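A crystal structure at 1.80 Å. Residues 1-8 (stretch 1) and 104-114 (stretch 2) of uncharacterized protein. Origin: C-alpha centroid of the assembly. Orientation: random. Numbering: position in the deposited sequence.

Stretch 1 (1-8) MDIITKMQ
Stretch 2 104-114: QLLGQKEGWVY

The rule here is the start of a strand laid along a helix in nearly the same direction. Residues 3-8 are extended, with phi from -84° to -139° and psi from 108° to 138°; residues 104-114 are regular helix, phi near -62° and psi near -45°, held by i to i+4 bonds such as Lys109 N to Leu105 O at 2.9 Å. The axes cross at -21° and approach to 8.8 Å. Register is set by two pairs, Ile3 CA to Lys109 CA at 6.6 Å and Thr5 CA to Val113 CA at 6.8 Å: two strand residues advance alongside one helical turn.

Strand alternation selects the inward residues. Ile3, Thr5 and Met7 direct CB toward the helix, while Ile4 and Lys6 direct it away, as does Asp2 just before the strand.

Ile3 (chi1 m, chi2 t) covers the most surface. Its CD1 lies 3.5 Å from Gln108 CB and 4.1 Å from CD2 of Leu105 (m, t), and its CG2 sits 3.7 Å from Lys109 CD and 4.2 Å from Trp112 CD1. One branched side chain thus meets residues on successive turns. At the margin, selenomethionine Met1 adds CG against Leu105 CD1 at 4.2 Å.

Lys109 starts sideways, but its chi angles of t, p, t, t carry the amine to the strand. CD packs on Ile3 CG2, and NZ donates a hydrogen bond to Thr5 OG1 at 2.9 Å. NZ is equally near Ile4 O, 2.9 Å, but the angle is too poor for a bond; the amine also bonds elsewhere in the structure, helping to pay for its burial.

Thr5, chi1 m, serves both chemistries: OG1 accepts from lysine and lies 3.8 Å from Trp112 CB (chi1 m, chi2 113°), while CG2 rests 3.9 Å from CG2 of Val113 (chi1 t). Selenomethionine Met7 (t, p, p) extends the contact, CE reaching 4.0 Å from Val113 O.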

# COMPACT_ATOMS: atom_id res chain seq x y z
N MSE D 1 13.91 16.62 -0.51
CA MSE D 1 12.86 15.63 -0.14
C MSE D 1 13.33 14.20 -0.32
O MSE D 1 13.84 13.83 -1.38
CB MSE D 1 11.60 15.84 -0.99
CG MSE D 1 10.44 16.50 -0.26
SE MSE D 1 9.52 15.32 0.97
CE MSE D 1 10.53 15.71 2.58
N ASP D 2 13.16 13.41 0.72
CA ASP D 2 13.51 12.00 0.69
C ASP D 2 12.23 11.26 1.03
O ASP D 2 11.58 11.56 2.03
CB ASP D 2 14.59 11.69 1.73
CG ASP D 2 15.96 12.17 1.30
OD1 ASP D 2 16.05 13.24 0.66
OD2 ASP D 2 16.96 11.47 1.60
N ILE D 3 11.84 10.33 0.17
CA ILE D 3 10.63 9.56 0.41
C ILE D 3 11.01 8.35 1.25
O ILE D 3 11.65 7.42 0.77
CB ILE D 3 9.99 9.09 -0.92
CG1 ILE D 3 9.79 10.30 -1.84
CG2 ILE D 3 8.66 8.41 -0.64
CD1 ILE D 3 9.23 9.95 -3.20
N ILE D 4 10.61 8.38 2.51
CA ILE D 4 10.92 7.30 3.45
C ILE D 4 9.63 6.57 3.83
O ILE D 4 8.66 7.19 4.28
CB ILE D 4 11.60 7.86 4.72
CG1 ILE D 4 12.87 8.62 4.33
CG2 ILE D 4 11.96 6.73 5.67
CD1 ILE D 4 13.50 9.40 5.47
N THR D 5 9.62 5.26 3.63
CA THR D 5 8.45 4.46 3.97
C THR D 5 8.85 3.30 4.88
O THR D 5 9.88 2.66 4.66
CB THR D 5 7.78 3.90 2.70
OG1 THR D 5 7.56 4.98 1.78
CG2 THR D 5 6.45 3.27 3.03
N LYS D 6 8.05 3.03 5.90
CA LYS D 6 8.35 1.94 6.82
C LYS D 6 7.19 0.96 6.86
O LYS D 6 6.03 1.37 6.86
CB LYS D 6 8.61 2.49 8.23
CG LYS D 6 9.88 3.31 8.35
CD LYS D 6 10.12 3.79 9.77
CE LYS D 6 11.46 4.50 9.88
NZ LYS D 6 11.76 4.98 11.26
N MSE D 7 7.51 -0.33 6.86
CA MSE D 7 6.48 -1.37 6.89
C MSE D 7 6.88 -2.52 7.82
O MSE D 7 7.98 -3.06 7.70
CB MSE D 7 6.25 -1.95 5.50
CG MSE D 7 5.15 -3.03 5.44
SE MSE D 7 3.47 -2.36 5.68
CE MSE D 7 3.21 -1.51 4.03
N GLN D 8 5.98 -2.87 8.72
CA GLN D 8 6.22 -3.97 9.64
C GLN D 8 5.85 -5.27 8.95
O GLN D 8 4.81 -5.35 8.29
CB GLN D 8 5.38 -3.79 10.92
CG GLN D 8 5.26 -5.06 11.75
CD GLN D 8 6.56 -5.47 12.43
OE1 GLN D 8 6.80 -6.66 12.62
NE2 GLN D 8 7.38 -4.49 12.82
N GLN D 104 4.73 13.93 -8.58
CA GLN D 104 5.77 12.91 -8.64
C GLN D 104 5.99 12.24 -7.29
O GLN D 104 6.17 11.01 -7.23
CB GLN D 104 7.09 13.52 -9.13
CG GLN D 104 8.30 12.62 -8.93
CD GLN D 104 9.57 13.20 -9.55
OE1 GLN D 104 9.83 14.40 -9.47
NE2 GLN D 104 10.38 12.33 -10.15
N LEU D 105 6.01 13.05 -6.23
CA LEU D 105 6.19 12.56 -4.87
C LEU D 105 5.09 11.58 -4.51
O LEU D 105 5.37 10.49 -3.99
CB LEU D 105 6.16 13.72 -3.85
CG LEU D 105 7.33 14.71 -3.85
CD1 LEU D 105 7.10 15.75 -2.77
CD2 LEU D 105 8.63 13.98 -3.59
N LEU D 106 3.84 11.96 -4.76
CA LEU D 106 2.72 11.10 -4.42
C LEU D 106 2.78 9.78 -5.17
O LEU D 106 2.49 8.72 -4.60
CB LEU D 106 1.39 11.80 -4.71
CG LEU D 106 1.02 12.98 -3.79
CD1 LEU D 106 -0.13 13.79 -4.39
CD2 LEU D 106 0.64 12.45 -2.44
N GLY D 107 3.15 9.84 -6.44
CA GLY D 107 3.23 8.64 -7.24
C GLY D 107 4.31 7.69 -6.75
O GLY D 107 4.10 6.49 -6.71
N GLN D 108 5.47 8.22 -6.38
CA GLN D 108 6.53 7.36 -5.90
C GLN D 108 6.16 6.78 -4.53
O GLN D 108 6.38 5.60 -4.28
CB GLN D 108 7.85 8.12 -5.82
CG GLN D 108 8.47 8.36 -7.19
CD GLN D 108 8.86 7.07 -7.88
OE1 GLN D 108 9.93 6.51 -7.63
NE2 GLN D 108 7.98 6.57 -8.75
N LYS D 109 5.60 7.62 -3.67
CA LYS D 109 5.17 7.16 -2.35
C LYS D 109 4.23 5.96 -2.53
O LYS D 109 4.35 4.93 -1.85
CB LYS D 109 4.46 8.29 -1.61
CG LYS D 109 4.07 7.93 -0.17
CD LYS D 109 5.32 7.72 0.72
CE LYS D 109 4.90 7.34 2.15
NZ LYS D 109 6.10 7.13 3.02
N GLU D 110 3.28 6.10 -3.45
CA GLU D 110 2.33 5.05 -3.74
C GLU D 110 3.07 3.76 -4.12
O GLU D 110 2.76 2.69 -3.62
CB GLU D 110 1.43 5.48 -4.90
CG GLU D 110 0.45 4.42 -5.36
CD GLU D 110 -0.42 4.96 -6.44
OE1 GLU D 110 0.12 5.27 -7.52
OE2 GLU D 110 -1.63 5.08 -6.22
N GLY D 111 4.06 3.88 -5.00
CA GLY D 111 4.78 2.69 -5.42
C GLY D 111 5.46 1.96 -4.26
O GLY D 111 5.41 0.73 -4.17
N TRP D 112 6.11 2.73 -3.39
CA TRP D 112 6.82 2.16 -2.25
C TRP D 112 5.86 1.53 -1.27
O TRP D 112 6.10 0.42 -0.80
CB TRP D 112 7.64 3.23 -1.54
CG TRP D 112 8.86 3.64 -2.31
CD1 TRP D 112 9.10 4.86 -2.90
CD2 TRP D 112 9.99 2.81 -2.62
NE1 TRP D 112 10.31 4.83 -3.56
CE2 TRP D 112 10.88 3.59 -3.41
CE3 TRP D 112 10.34 1.48 -2.31
CZ2 TRP D 112 12.09 3.08 -3.89
CZ3 TRP D 112 11.55 0.98 -2.80
CH2 TRP D 112 12.41 1.78 -3.57
N VAL D 113 4.75 2.21 -0.99
CA VAL D 113 3.77 1.65 -0.05
C VAL D 113 3.16 0.38 -0.60
O VAL D 113 3.02 -0.59 0.11
CB VAL D 113 2.64 2.65 0.26
CG1 VAL D 113 1.63 2.00 1.21
CG2 VAL D 113 3.23 3.92 0.88
N TYR D 114 2.78 0.40 -1.87
CA TYR D 114 2.20 -0.79 -2.47
C TYR D 114 3.20 -1.97 -2.46
O TYR D 114 2.85 -3.07 -2.06
CB TYR D 114 1.77 -0.49 -3.91
CG TYR D 114 1.04 -1.65 -4.54
CD1 TYR D 114 -0.13 -2.15 -3.98
CD2 TYR D 114 1.54 -2.26 -5.69
CE1 TYR D 114 -0.79 -3.25 -4.55
CE2 TYR D 114 0.88 -3.37 -6.27
CZ TYR D 114 -0.28 -3.85 -5.69
OH TYR D 114 -0.94 -4.92 -6.26